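PDB 2WZ8: cellulosome protein dockerin type I from Clostridium thermocellum, which probably binds carbohydrate through a family 35 carbohydrate-binding module, a calcium-containing beta-sandwich carried by a cellulosome protein. Local coordinates for residues 17-22 with 46-51; 22-27 with 39-44; 53-58 with 122-127; 59-64 with 115-120; 69-74 with 106-111. One frame throughout, in Å; residues are numbered along the deposited sequence. Where two conformers were deposited one is given.

Contact 1: residues 17-22 with 46-51; sequences ANTLGG and NNYLQF
Y48 turns one face of its ring toward G21, whose CA lies 4.0 Å from the centroid of the Y48 ring and 16° off its normal, a CH-pi contact over the face. Glycine suits the place because a CB on G21 would point at the other segment and run into CE2 of Y48. CG of Y48 takes the crowded position between backbone N and carbonyl carbon (chi1 67°), and the ring beyond it comes over G21. At its tip, Y48 OH meets CG2 of T19 at 3.6 Å, the two side chains crossing obliquely.

N18 approaches F51 differently. Its amide plane stands 65° from the ring, and ND2 comes within 3.6 Å of CD1 of F51; ND2 bonds to A13 O, and OD1 takes a weak bond from N52 N. L20 and L49 lie side by side, pointing the same way, with their CD1 atoms 3.7 Å apart, as suits leucines on one face of a sheet, L49 buried and L20 partly so.

Backbone bonds join T19 to Q50 in both directions, and G21 N gives a third to Y48 O. Strand 19-20 thus forms one border of the five-stranded antiparallel sheet, with strand 49-56 next and strand 123-130 beyond, while L20 and L49 reach V38 of strand 36-39 and L49 also touches I141 of strand 140-147.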
# COMPACT_ATOMS: atom_id res chain seq x y z
N ALA A 17 -12.61 0.45 7.10
CA ALA A 17 -12.90 1.76 6.50
C ALA A 17 -12.39 1.89 5.07
O ALA A 17 -12.82 2.73 4.31
CB ALA A 17 -12.29 2.87 7.34
N ASN A 18 -11.44 1.02 4.70
CA ASN A 18 -10.79 1.11 3.40
C ASN A 18 -11.67 0.54 2.31
O ASN A 18 -12.59 -0.23 2.58
CB ASN A 18 -9.42 0.40 3.43
CG ASN A 18 -8.44 1.06 4.37
OD1 ASN A 18 -8.56 2.26 4.70
ND2 ASN A 18 -7.38 0.33 4.73
N THR A 19 -11.38 0.91 1.06
CA THR A 19 -12.06 0.38 -0.11
C THR A 19 -11.14 -0.56 -0.87
O THR A 19 -10.01 -0.21 -1.19
CB THR A 19 -12.51 1.48 -1.09
OG1 THR A 19 -13.24 2.48 -0.38
CG2 THR A 19 -13.37 0.92 -2.19
N LEU A 20 -11.63 -1.77 -1.14
CA LEU A 20 -10.93 -2.74 -1.94
C LEU A 20 -11.74 -2.90 -3.21
O LEU A 20 -12.94 -3.19 -3.17
CB LEU A 20 -10.78 -4.05 -1.18
CG LEU A 20 -9.58 -4.13 -0.19
CD1 LEU A 20 -9.72 -3.17 0.96
CD2 LEU A 20 -9.41 -5.57 0.35
N GLY A 21 -11.09 -2.68 -4.32
CA GLY A 21 -11.70 -2.87 -5.64
C GLY A 21 -11.37 -4.20 -6.26
O GLY A 21 -10.27 -4.76 -6.07
N GLY A 22 -12.32 -4.74 -7.01
CA GLY A 22 -12.00 -5.87 -7.84
C GLY A 22 -11.58 -7.07 -7.02
O GLY A 22 -12.27 -7.46 -6.06
N ASN A 46 -8.52 -1.85 -11.68
CA ASN A 46 -9.74 -2.03 -10.90
C ASN A 46 -9.50 -2.83 -9.62
O ASN A 46 -10.33 -2.84 -8.73
CB ASN A 46 -10.85 -2.66 -11.75
CG ASN A 46 -10.38 -3.90 -12.49
OD1 ASN A 46 -11.06 -4.92 -12.50
ND2 ASN A 46 -9.21 -3.83 -13.13
N ASN A 47 -8.34 -3.47 -9.54
CA ASN A 47 -8.00 -4.34 -8.38
C ASN A 47 -7.10 -3.59 -7.41
O ASN A 47 -5.89 -3.82 -7.35
CB ASN A 47 -7.30 -5.60 -8.87
CG ASN A 47 -8.03 -6.28 -10.00
OD1 ASN A 47 -7.46 -6.52 -11.05
ND2 ASN A 47 -9.28 -6.55 -9.80
N TYR A 48 -7.72 -2.65 -6.72
CA TYR A 48 -6.97 -1.63 -5.94
C TYR A 48 -7.26 -1.70 -4.44
O TYR A 48 -8.25 -2.28 -4.01
CB TYR A 48 -7.27 -0.22 -6.48
CG TYR A 48 -8.67 0.25 -6.27
CD1 TYR A 48 -9.08 0.76 -5.05
CD2 TYR A 48 -9.62 0.15 -7.27
CE1 TYR A 48 -10.36 1.21 -4.85
CE2 TYR A 48 -10.91 0.59 -7.06
CZ TYR A 48 -11.29 1.11 -5.86
OH TYR A 48 -12.59 1.56 -5.66
N LEU A 49 -6.37 -1.08 -3.67
CA LEU A 49 -6.55 -0.84 -2.25
C LEU A 49 -6.53 0.66 -2.04
O LEU A 49 -5.54 1.31 -2.38
CB LEU A 49 -5.38 -1.46 -1.46
CG LEU A 49 -5.21 -1.11 0.02
CD1 LEU A 49 -6.47 -1.39 0.85
CD2 LEU A 49 -3.94 -1.75 0.63
N GLN A 50 -7.59 1.19 -1.49
CA GLN A 50 -7.63 2.59 -1.11
C GLN A 50 -7.83 2.80 0.35
O GLN A 50 -8.81 2.39 0.92
CB GLN A 50 -8.72 3.32 -1.89
CG GLN A 50 -8.80 4.80 -1.58
CD GLN A 50 -9.69 5.53 -2.54
OE1 GLN A 50 -9.40 5.57 -3.75
NE2 GLN A 50 -10.78 6.09 -2.02
N PHE A 51 -6.87 3.53 0.94
CA PHE A 51 -6.95 4.02 2.31
C PHE A 51 -7.77 5.28 2.26
O PHE A 51 -7.45 6.23 1.56
CB PHE A 51 -5.56 4.35 2.88
CG PHE A 51 -4.69 3.14 3.11
CD1 PHE A 51 -4.62 2.56 4.39
CD2 PHE A 51 -3.98 2.57 2.09
CE1 PHE A 51 -3.82 1.47 4.65
CE2 PHE A 51 -3.19 1.47 2.31
CZ PHE A 51 -3.10 0.90 3.63

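Contact 2: residues 22-27 with 39-44; sequences GAAVRQ and GWIGNG
W40 meets A23 at the very root of its side chain: CB of W40 lies 3.5 Å from A23 O. CG stands beside the backbone N and anti to the carbonyl carbon (chi1 -62°), and from it the five-membered ring runs alongside V25. CD1 of W40 is 3.8 Å from CG1 of V25, which sits at the edge of the indole near its plane, the two side chains pointing the same way. Further out, NE1 of W40 comes only to 4.3 Å from OE1 of Q27, again near the ring plane. V25 and Q27 are each modelled in two conformers, so these last two approaches hold for one conformer and are doubtful in detail. Y137 meets the indole edge-to-face.

The backbone beneath is the open end of a beta hairpin made by strands 25-28 and 36-39, whose connection carries S33 and leads to Q36, both ligands of the bound calcium. V25 and G39 form an antiparallel hydrogen-bonded pair, V25 N to G39 O at 3.0 Å and G39 N to V25 O at 2.9 Å. G39 has no side chain to set against V25; the indole of W40 lies alongside it.

W40 itself adopts left-handed backbone angles and takes the chain out of the hairpin. On leaving, it brings its carbonyl toward A24, CA of A24 lying 3.6 Å from W40 O. The small CB of A24 just reaches CG1 of I41 at 4.4 Å.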
# COMPACT_ATOMS: atom_id res chain seq x y z
N GLY A 22 -12.32 -4.74 -7.01
CA GLY A 22 -12.00 -5.87 -7.84
C GLY A 22 -11.58 -7.07 -7.02
O GLY A 22 -12.27 -7.46 -6.06
N ALA A 23 -10.48 -7.64 -7.47
CA ALA A 23 -9.89 -8.84 -6.92
C ALA A 23 -9.05 -8.61 -5.65
O ALA A 23 -8.60 -9.58 -5.00
CB ALA A 23 -9.03 -9.57 -7.98
N ALA A 24 -8.84 -7.36 -5.27
CA ALA A 24 -8.03 -7.13 -4.06
C ALA A 24 -8.81 -7.71 -2.88
O ALA A 24 -10.03 -7.52 -2.78
CB ALA A 24 -7.73 -5.63 -3.85
N VAL A 25 -8.10 -8.34 -1.95
CA VAL A 25 -8.76 -9.06 -0.88
C VAL A 25 -7.97 -9.03 0.44
O VAL A 25 -6.75 -9.09 0.46
CB VAL A 25 -9.04 -10.52 -1.35
CG1 VAL A 25 -7.68 -11.27 -1.66
CG2 VAL A 25 -10.00 -11.25 -0.39
N ARG A 26 -8.71 -8.93 1.55
CA ARG A 26 -8.14 -9.11 2.90
C ARG A 26 -7.90 -10.57 3.14
O ARG A 26 -8.77 -11.38 2.90
CB ARG A 26 -9.11 -8.62 3.97
CG ARG A 26 -9.41 -7.14 3.93
CD ARG A 26 -10.55 -6.75 4.91
NE ARG A 26 -10.75 -5.31 4.94
CZ ARG A 26 -11.51 -4.64 4.08
NH1 ARG A 26 -12.17 -5.26 3.13
NH2 ARG A 26 -11.59 -3.32 4.19
N GLN A 27 -6.70 -10.88 3.63
CA GLN A 27 -6.34 -12.25 3.95
C GLN A 27 -5.58 -12.30 5.27
O GLN A 27 -4.92 -11.35 5.67
CB GLN A 27 -5.57 -12.92 2.80
CG GLN A 27 -6.48 -13.26 1.63
CD GLN A 27 -5.83 -13.96 0.46
OE1 GLN A 27 -4.59 -14.03 0.31
NE2 GLN A 27 -6.68 -14.44 -0.43
N GLY A 39 -3.99 -8.53 -0.32
CA GLY A 39 -3.30 -9.15 -1.45
C GLY A 39 -4.07 -8.92 -2.73
O GLY A 39 -5.17 -8.39 -2.75
N TRP A 40 -3.47 -9.45 -3.78
CA TRP A 40 -4.00 -9.45 -5.16
C TRP A 40 -4.32 -8.04 -5.63
O TRP A 40 -5.32 -7.77 -6.30
CB TRP A 40 -5.17 -10.41 -5.30
CG TRP A 40 -4.68 -11.78 -5.02
CD1 TRP A 40 -4.74 -12.45 -3.82
CD2 TRP A 40 -3.88 -12.60 -5.88
NE1 TRP A 40 -4.06 -13.65 -3.91
CE2 TRP A 40 -3.53 -13.77 -5.15
CE3 TRP A 40 -3.42 -12.47 -7.18
CZ2 TRP A 40 -2.75 -14.78 -5.69
CZ3 TRP A 40 -2.65 -13.48 -7.73
CH2 TRP A 40 -2.34 -14.63 -6.98
N ILE A 41 -3.41 -7.14 -5.27
CA ILE A 41 -3.43 -5.76 -5.77
C ILE A 41 -2.63 -5.73 -7.06
O ILE A 41 -1.43 -5.88 -7.08
CB ILE A 41 -2.80 -4.76 -4.77
CG1 ILE A 41 -3.44 -4.85 -3.39
CG2 ILE A 41 -2.86 -3.35 -5.31
CD1 ILE A 41 -2.58 -4.20 -2.30
N GLY A 42 -3.32 -5.54 -8.17
CA GLY A 42 -2.67 -5.48 -9.48
C GLY A 42 -3.43 -6.21 -10.57
O GLY A 42 -4.60 -6.54 -10.42
N ASN A 43 -2.72 -6.45 -11.67
CA ASN A 43 -3.32 -7.08 -12.87
C ASN A 43 -4.54 -6.30 -13.35
O ASN A 43 -5.56 -6.85 -13.76
CB ASN A 43 -3.74 -8.51 -12.55
CG ASN A 43 -4.20 -9.25 -13.77
OD1 ASN A 43 -3.58 -9.14 -14.84
ND2 ASN A 43 -5.30 -9.98 -13.64
N GLY A 44 -4.41 -4.99 -13.30
CA GLY A 44 -5.51 -4.10 -13.72
C GLY A 44 -5.91 -3.13 -12.65
O GLY A 44 -5.92 -3.45 -11.46

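Contact 3: residues 53-58 with 122-127; sequences NVYVPQ and AGNNTI
V54 pairs with N125 and V56 with G123 where strands 49-56 and 123-130 run antiparallel in one sheet of the beta-sandwich. The sheet is strongly twisted here, the N-to-C directions of the two short axes lying 133° apart rather than 180°. G123 N and V56 N each bond to the other residue's carbonyl, and V54 N bonds to N125 O. G123 has a positive phi, and its backbone angles call for glycine.

N125 carries the most distinctive contact. Its CG stands beside the backbone N (chi1 -64°), and ND2 donates to V54 O at 3.1 Å, nearly along the C=O axis, with the oxygen in the amide plane and the N-H pointing at it almost straight (163°). The backbone N125 N reaches the same oxygen at 2.8 Å, but that bond is weak because it is bent.

On the buried face V54 CG1 meets I127 CD1 at 4.1 Å, the two side chains crossing at about a right angle. V56 CG2 packs on N125 ND2 at 4.0 Å. The exposed face is more polar: ND2 of N124 lies at the edge of the Y55 ring, in its plane, 3.6 Å from CD1 of Y55, while ND2 of N53 touches CG of N124 at 3.4 Å. N53 is in the left-handed backbone region, which asparagine tolerates well.

With ND2 given to V54 O and OD1 accepting from N121 N, the amide of N125 ties the strand to the turn before it, and its polar atoms, buried beside V56 and L120, are met by backbone groups.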
# COMPACT_ATOMS: atom_id res chain seq x y z
N ASN A 53 -9.52 8.26 4.53
CA ASN A 53 -9.47 9.08 5.73
C ASN A 53 -8.15 9.00 6.44
O ASN A 53 -8.05 8.82 7.66
CB ASN A 53 -10.65 8.76 6.65
CG ASN A 53 -11.98 8.97 5.95
OD1 ASN A 53 -12.83 8.04 5.89
ND2 ASN A 53 -12.16 10.13 5.37
N VAL A 54 -7.12 9.20 5.66
CA VAL A 54 -5.78 9.41 6.20
C VAL A 54 -5.70 10.88 6.61
O VAL A 54 -5.68 11.79 5.79
CB VAL A 54 -4.71 9.03 5.17
CG1 VAL A 54 -3.28 9.38 5.67
CG2 VAL A 54 -4.86 7.54 4.80
N TYR A 55 -5.68 11.09 7.90
CA TYR A 55 -5.83 12.42 8.48
C TYR A 55 -4.52 13.01 8.94
O TYR A 55 -3.79 12.40 9.73
CB TYR A 55 -6.78 12.39 9.70
CG TYR A 55 -7.06 13.75 10.24
CD1 TYR A 55 -8.17 14.48 9.83
CD2 TYR A 55 -6.19 14.34 11.13
CE1 TYR A 55 -8.40 15.76 10.32
CE2 TYR A 55 -6.42 15.60 11.61
CZ TYR A 55 -7.52 16.31 11.21
OH TYR A 55 -7.75 17.58 11.74
N VAL A 56 -4.26 14.23 8.46
CA VAL A 56 -3.17 15.07 8.99
C VAL A 56 -3.66 16.49 9.26
O VAL A 56 -4.57 16.97 8.61
CB VAL A 56 -1.95 15.09 8.05
CG1 VAL A 56 -1.30 13.71 7.96
CG2 VAL A 56 -2.30 15.66 6.69
N PRO A 57 -3.04 17.18 10.22
CA PRO A 57 -3.53 18.50 10.59
C PRO A 57 -3.05 19.63 9.67
O PRO A 57 -3.57 20.76 9.73
CB PRO A 57 -2.90 18.72 11.97
CG PRO A 57 -1.67 17.94 11.92
CD PRO A 57 -2.03 16.69 11.18
N GLN A 58 -2.02 19.36 8.90
CA GLN A 58 -1.32 20.39 8.11
C GLN A 58 -1.08 19.92 6.71
O GLN A 58 -0.68 18.77 6.50
CB GLN A 58 0.05 20.71 8.73
CG GLN A 58 0.00 21.37 10.06
CD GLN A 58 -0.32 22.82 9.99
OE1 GLN A 58 -0.15 23.50 8.96
NE2 GLN A 58 -0.75 23.35 11.11
N ALA A 122 -4.42 19.33 4.59
CA ALA A 122 -5.00 19.31 5.93
C ALA A 122 -6.36 18.60 5.89
O ALA A 122 -7.15 18.84 4.99
CB ALA A 122 -5.16 20.74 6.48
N GLY A 123 -6.62 17.76 6.89
CA GLY A 123 -7.85 16.99 6.96
C GLY A 123 -7.66 15.59 6.42
O GLY A 123 -6.58 14.99 6.50
N ASN A 124 -8.77 15.05 5.94
CA ASN A 124 -8.80 13.67 5.44
C ASN A 124 -8.28 13.59 4.02
O ASN A 124 -8.56 14.43 3.17
CB ASN A 124 -10.24 13.08 5.49
CG ASN A 124 -10.70 12.75 6.88
OD1 ASN A 124 -11.85 13.10 7.25
ND2 ASN A 124 -9.87 12.10 7.66
N ASN A 125 -7.52 12.54 3.77
CA ASN A 125 -6.94 12.26 2.45
C ASN A 125 -7.20 10.81 2.05
O ASN A 125 -7.38 9.95 2.92
CB ASN A 125 -5.41 12.46 2.51
CG ASN A 125 -5.01 13.90 2.80
OD1 ASN A 125 -4.77 14.67 1.88
ND2 ASN A 125 -4.93 14.25 4.06
N THR A 126 -7.14 10.55 0.76
CA THR A 126 -7.16 9.16 0.26
C THR A 126 -5.80 8.82 -0.31
O THR A 126 -5.10 9.66 -0.89
CB THR A 126 -8.25 8.94 -0.78
OG1 THR A 126 -7.94 9.69 -1.96
CG2 THR A 126 -9.60 9.33 -0.22
N ILE A 127 -5.44 7.56 -0.15
CA ILE A 127 -4.24 7.02 -0.77
C ILE A 127 -4.56 5.67 -1.39
O ILE A 127 -4.93 4.75 -0.68
CB ILE A 127 -3.03 6.89 0.22
CG1 ILE A 127 -2.78 8.20 1.00
CG2 ILE A 127 -1.80 6.43 -0.53
CD1 ILE A 127 -1.70 8.13 2.10

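Contact 4: residues 59-64 with 115-120; sequences AGTYRM and IIDVYL
M64 and V118 pack on the buried face of this strand pair. The M64 chain runs extended to SD and then turns at chi3 (63°), which brings CE back to 3.9 Å from V118 CG1 and 4.1 Å from I116 CB; M64 lies alongside I116 but crosses V118 at about a right angle. A flexible thioether can follow the branched surfaces of valine and isoleucine in this way. Farther along, L120 CD1 meets CD2 of the Y62 ring at 3.8 Å, the two side chains again at about a right angle. Y62 is buried, and its hydroxyl bonds to Q58 O.

The other face is exposed, and its contacts involve polar groups and aliphatic stems rather than an interlocked apolar core. R63 and D117 are opposite in charge, yet R63 NE is 5.6 Å from D117 OD1, so no salt bridge forms and any attraction acts at a distance. Instead D117 OD1 touches the aliphatic CG of R63 at 3.4 Å, and R63 CB rests on I115 CG2 at 3.8 Å. Y119 lays its ring across the backbone of G60, whose carbonyl oxygen stands 3.6 Å above the ring plane, offset toward the rim. Glycine suits that position, for its extended, positive-phi backbone would strain other residues.

Six backbone hydrogen bonds, in three reciprocal pairs, join the strands. Strand 112-120 is the border of its four-stranded sheet; strand 60-69 separates it from 140-147, and the buried face of the pair packs on strands 86-92 and 123-130 of the facing sheet, I116 also touching K98, H100 and F102 of strand 98-102.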
# COMPACT_ATOMS: atom_id res chain seq x y z
N ALA A 59 -1.26 20.81 5.74
CA ALA A 59 -0.84 20.55 4.39
C ALA A 59 0.67 20.44 4.34
O ALA A 59 1.38 21.20 5.01
CB ALA A 59 -1.32 21.63 3.43
N GLY A 60 1.17 19.50 3.57
CA GLY A 60 2.62 19.33 3.40
C GLY A 60 3.00 17.95 2.95
O GLY A 60 2.19 17.11 2.69
N THR A 61 4.29 17.79 2.81
CA THR A 61 4.88 16.50 2.44
C THR A 61 5.16 15.70 3.71
O THR A 61 5.77 16.17 4.69
CB THR A 61 6.15 16.68 1.58
OG1 THR A 61 5.81 17.36 0.36
CG2 THR A 61 6.80 15.34 1.28
N TYR A 62 4.69 14.45 3.66
CA TYR A 62 4.86 13.52 4.77
C TYR A 62 5.59 12.30 4.27
O TYR A 62 5.57 11.97 3.08
CB TYR A 62 3.49 13.09 5.32
CG TYR A 62 2.78 14.21 6.01
CD1 TYR A 62 2.77 14.30 7.40
CD2 TYR A 62 2.10 15.21 5.29
CE1 TYR A 62 2.14 15.34 8.05
CE2 TYR A 62 1.47 16.24 5.93
CZ TYR A 62 1.47 16.30 7.31
OH TYR A 62 0.85 17.32 8.00
N ARG A 63 6.15 11.58 5.21
CA ARG A 63 6.76 10.28 4.91
C ARG A 63 5.74 9.20 5.20
O ARG A 63 5.26 9.08 6.33
CB ARG A 63 8.01 10.07 5.75
CG ARG A 63 9.18 10.88 5.22
CD ARG A 63 10.47 10.58 5.95
NE ARG A 63 10.40 10.99 7.36
CZ ARG A 63 10.11 10.17 8.37
NH1 ARG A 63 9.87 8.88 8.15
NH2 ARG A 63 10.07 10.66 9.62
N MET A 64 5.45 8.41 4.19
CA MET A 64 4.55 7.26 4.31
C MET A 64 5.41 6.00 4.37
O MET A 64 6.14 5.65 3.43
CB MET A 64 3.59 7.17 3.13
CG MET A 64 2.71 5.93 3.21
SD MET A 64 1.45 5.83 1.91
CE MET A 64 2.42 5.73 0.40
N ILE A 115 9.88 3.67 2.50
CA ILE A 115 9.32 5.01 2.65
C ILE A 115 9.09 5.66 1.32
O ILE A 115 9.92 5.63 0.40
CB ILE A 115 10.25 5.90 3.50
CG1 ILE A 115 10.51 5.25 4.87
CG2 ILE A 115 9.68 7.35 3.64
CD1 ILE A 115 11.66 5.89 5.71
N ILE A 116 7.93 6.27 1.24
CA ILE A 116 7.49 7.02 0.07
C ILE A 116 6.97 8.37 0.52
O ILE A 116 6.12 8.45 1.38
CB ILE A 116 6.35 6.30 -0.71
CG1 ILE A 116 6.75 4.89 -1.15
CG2 ILE A 116 5.92 7.13 -1.89
CD1 ILE A 116 5.61 4.08 -1.67
N ASP A 117 7.47 9.43 -0.09
CA ASP A 117 7.00 10.77 0.27
C ASP A 117 5.67 11.03 -0.42
O ASP A 117 5.47 10.70 -1.59
CB ASP A 117 8.02 11.85 -0.12
CG ASP A 117 9.23 11.91 0.80
OD1 ASP A 117 9.27 11.32 1.89
OD2 ASP A 117 10.21 12.62 0.42
N VAL A 118 4.74 11.63 0.32
CA VAL A 118 3.43 11.97 -0.18
C VAL A 118 3.05 13.39 0.24
O VAL A 118 3.30 13.79 1.36
CB VAL A 118 2.35 10.95 0.28
CG1 VAL A 118 2.60 9.58 -0.36
CG2 VAL A 118 2.25 10.86 1.82
N TYR A 119 2.40 14.12 -0.67
CA TYR A 119 1.85 15.43 -0.36
C TYR A 119 0.39 15.29 0.02
O TYR A 119 -0.43 14.78 -0.76
CB TYR A 119 1.99 16.43 -1.54
CG TYR A 119 1.61 17.82 -1.10
CD1 TYR A 119 2.55 18.67 -0.54
CD2 TYR A 119 0.30 18.26 -1.17
CE1 TYR A 119 2.23 19.92 -0.14
CE2 TYR A 119 -0.05 19.53 -0.73
CZ TYR A 119 0.92 20.33 -0.19
OH TYR A 119 0.61 21.62 0.22
N LEU A 120 0.09 15.72 1.25
CA LEU A 120 -1.24 15.64 1.82
C LEU A 120 -1.81 17.00 2.12
O LEU A 120 -1.09 17.94 2.43
CB LEU A 120 -1.20 14.81 3.10
CG LEU A 120 -0.69 13.37 2.95
CD1 LEU A 120 -0.58 12.68 4.32
CD2 LEU A 120 -1.50 12.55 1.95

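Contact 5: residues 69-74 with 106-111; sequences ANAEVF and RGWNTY
A71 lays its methyl over the indole of W108: CB of A71 lies 3.5 Å from the centroid of the five-membered ring of W108, 14° off the normal, a CH-pi contact over the face. The backbone follows it, A71 N lying 3.4 Å from CH2 of W108. A small residue lets the chain lie this close. A69 CB touches two carbonyl oxygens, W108 O at 3.5 Å and T110 O at 3.4 Å, and meets the Y111 ring off-centre. Water 1 accepts from W108 NE1 and donates to A71 O at 2.7 Å.

The next shell fixes these groups. OD1 of N70 accepts from E72 N at 3.0 Å, an Asx turn, while its ND2 bonds to F103 O and V84 O. A type I turn from G107 to T110 sets the indole's starting point, and T105 OG1 bonds to N70 N, G107 O and T110 O. E72 forms a salt bridge with R86, and Y111 OH bonds to D29.

The contact joins the loop after strand 60-69 to the loop before strand 112-120. Apart from one weak bond, R106 N to N70 O, their direct grip is dispersive and CH-pi, and W108 NE1 and A71 O are linked through one water.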
# COMPACT_ATOMS: atom_id res chain seq x y z
N ALA A 69 4.98 -7.22 1.88
CA ALA A 69 5.68 -8.45 1.53
C ALA A 69 5.75 -8.58 0.03
O ALA A 69 4.82 -8.23 -0.67
CB ALA A 69 5.05 -9.67 2.18
N ASN A 70 6.87 -9.11 -0.45
CA ASN A 70 7.08 -9.35 -1.87
C ASN A 70 8.10 -10.46 -2.07
O ASN A 70 9.28 -10.22 -1.86
CB ASN A 70 7.58 -8.09 -2.61
CG ASN A 70 8.10 -8.41 -4.02
OD1 ASN A 70 7.68 -9.41 -4.61
ND2 ASN A 70 9.02 -7.60 -4.52
N ALA A 71 7.65 -11.65 -2.49
CA ALA A 71 8.56 -12.79 -2.74
C ALA A 71 8.52 -13.26 -4.17
O ALA A 71 8.82 -14.42 -4.45
CB ALA A 71 8.29 -13.95 -1.76
N GLU A 72 8.17 -12.37 -5.08
CA GLU A 72 8.12 -12.71 -6.50
C GLU A 72 9.49 -13.09 -7.05
O GLU A 72 10.50 -12.45 -6.78
CB GLU A 72 7.53 -11.57 -7.32
CG GLU A 72 7.25 -11.98 -8.77
CD GLU A 72 6.49 -11.00 -9.56
OE1 GLU A 72 5.59 -10.34 -9.02
OE2 GLU A 72 6.77 -10.93 -10.79
N VAL A 73 9.49 -14.13 -7.89
CA VAL A 73 10.70 -14.49 -8.63
C VAL A 73 10.39 -14.59 -10.12
O VAL A 73 9.23 -14.79 -10.51
CB VAL A 73 11.31 -15.81 -8.15
CG1 VAL A 73 11.59 -15.77 -6.66
CG2 VAL A 73 10.40 -16.96 -8.50
N PHE A 74 11.44 -14.44 -10.92
CA PHE A 74 11.35 -14.47 -12.40
C PHE A 74 11.75 -15.80 -13.00
O PHE A 74 12.50 -16.55 -12.38
CB PHE A 74 12.24 -13.38 -13.02
N ARG A 106 11.64 -11.78 0.14
CA ARG A 106 12.06 -13.20 -0.00
C ARG A 106 11.12 -14.25 0.63
O ARG A 106 11.37 -15.45 0.55
CB ARG A 106 13.48 -13.41 0.52
CG ARG A 106 14.55 -12.71 -0.27
CD ARG A 106 15.98 -12.99 0.30
NE ARG A 106 16.98 -12.45 -0.61
CZ ARG A 106 17.45 -13.09 -1.67
NH1 ARG A 106 17.00 -14.30 -1.97
NH2 ARG A 106 18.35 -12.50 -2.45
N GLY A 107 10.05 -13.78 1.20
CA GLY A 107 9.00 -14.58 1.75
C GLY A 107 7.69 -13.87 1.82
O GLY A 107 7.64 -12.70 2.18
N TRP A 108 6.62 -14.58 1.52
CA TRP A 108 5.28 -13.94 1.54
C TRP A 108 4.78 -13.62 2.94
O TRP A 108 3.85 -12.82 3.10
CB TRP A 108 4.24 -14.75 0.73
CG TRP A 108 4.57 -14.79 -0.69
CD1 TRP A 108 5.06 -15.86 -1.39
CD2 TRP A 108 4.49 -13.71 -1.62
NE1 TRP A 108 5.32 -15.49 -2.68
CE2 TRP A 108 4.98 -14.17 -2.84
CE3 TRP A 108 4.10 -12.37 -1.51
CZ2 TRP A 108 5.01 -13.37 -4.00
CZ3 TRP A 108 4.16 -11.58 -2.64
CH2 TRP A 108 4.62 -12.08 -3.86
N ASN A 109 5.43 -14.19 3.95
CA ASN A 109 5.13 -13.90 5.34
C ASN A 109 6.22 -13.07 6.01
O ASN A 109 6.26 -12.94 7.21
CB ASN A 109 4.89 -15.18 6.13
CG ASN A 109 6.12 -16.06 6.19
OD1 ASN A 109 7.12 -15.83 5.50
ND2 ASN A 109 6.06 -17.09 7.02
N THR A 110 7.07 -12.48 5.20
CA THR A 110 8.17 -11.65 5.70
C THR A 110 7.87 -10.21 5.27
O THR A 110 7.90 -9.87 4.07
CB THR A 110 9.53 -12.07 5.10
OG1 THR A 110 9.76 -13.45 5.40
CG2 THR A 110 10.66 -11.21 5.64
N TYR A 111 7.58 -9.40 6.28
CA TYR A 111 7.13 -8.02 6.10
C TYR A 111 8.22 -7.04 6.48
O TYR A 111 8.78 -7.12 7.56
CB TYR A 111 5.86 -7.74 6.93
CG TYR A 111 4.70 -8.59 6.49
CD1 TYR A 111 3.84 -8.18 5.48
CD2 TYR A 111 4.44 -9.81 7.09
CE1 TYR A 111 2.78 -8.96 5.06
CE2 TYR A 111 3.39 -10.61 6.66
CZ TYR A 111 2.54 -10.17 5.65
OH TYR A 111 1.50 -10.98 5.23
O HOH W 1 6.99 -16.25 -5.22

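How the contacts relate
From the N terminus, contact 1 closes the first loop by bringing 17-22 beside 46-51, and contact 2 lies within it, sharing G22 and closing the hairpin whose turn side supplies calcium ligands. Contact 3 opens only afterwards; it spans 53-58 to 122-127 and encloses contact 4, which in turn encloses contact 5, so these three are concentric along the chain. Contacts 1 and 3 share strand 49-56 and join three strands of the five-stranded sheet, while contact 4 pairs two strands of the four-stranded one and packs against contact 3. Contact 5 joins the loops at the other end of the sandwich, its centre about 26 Å from that of contact 4.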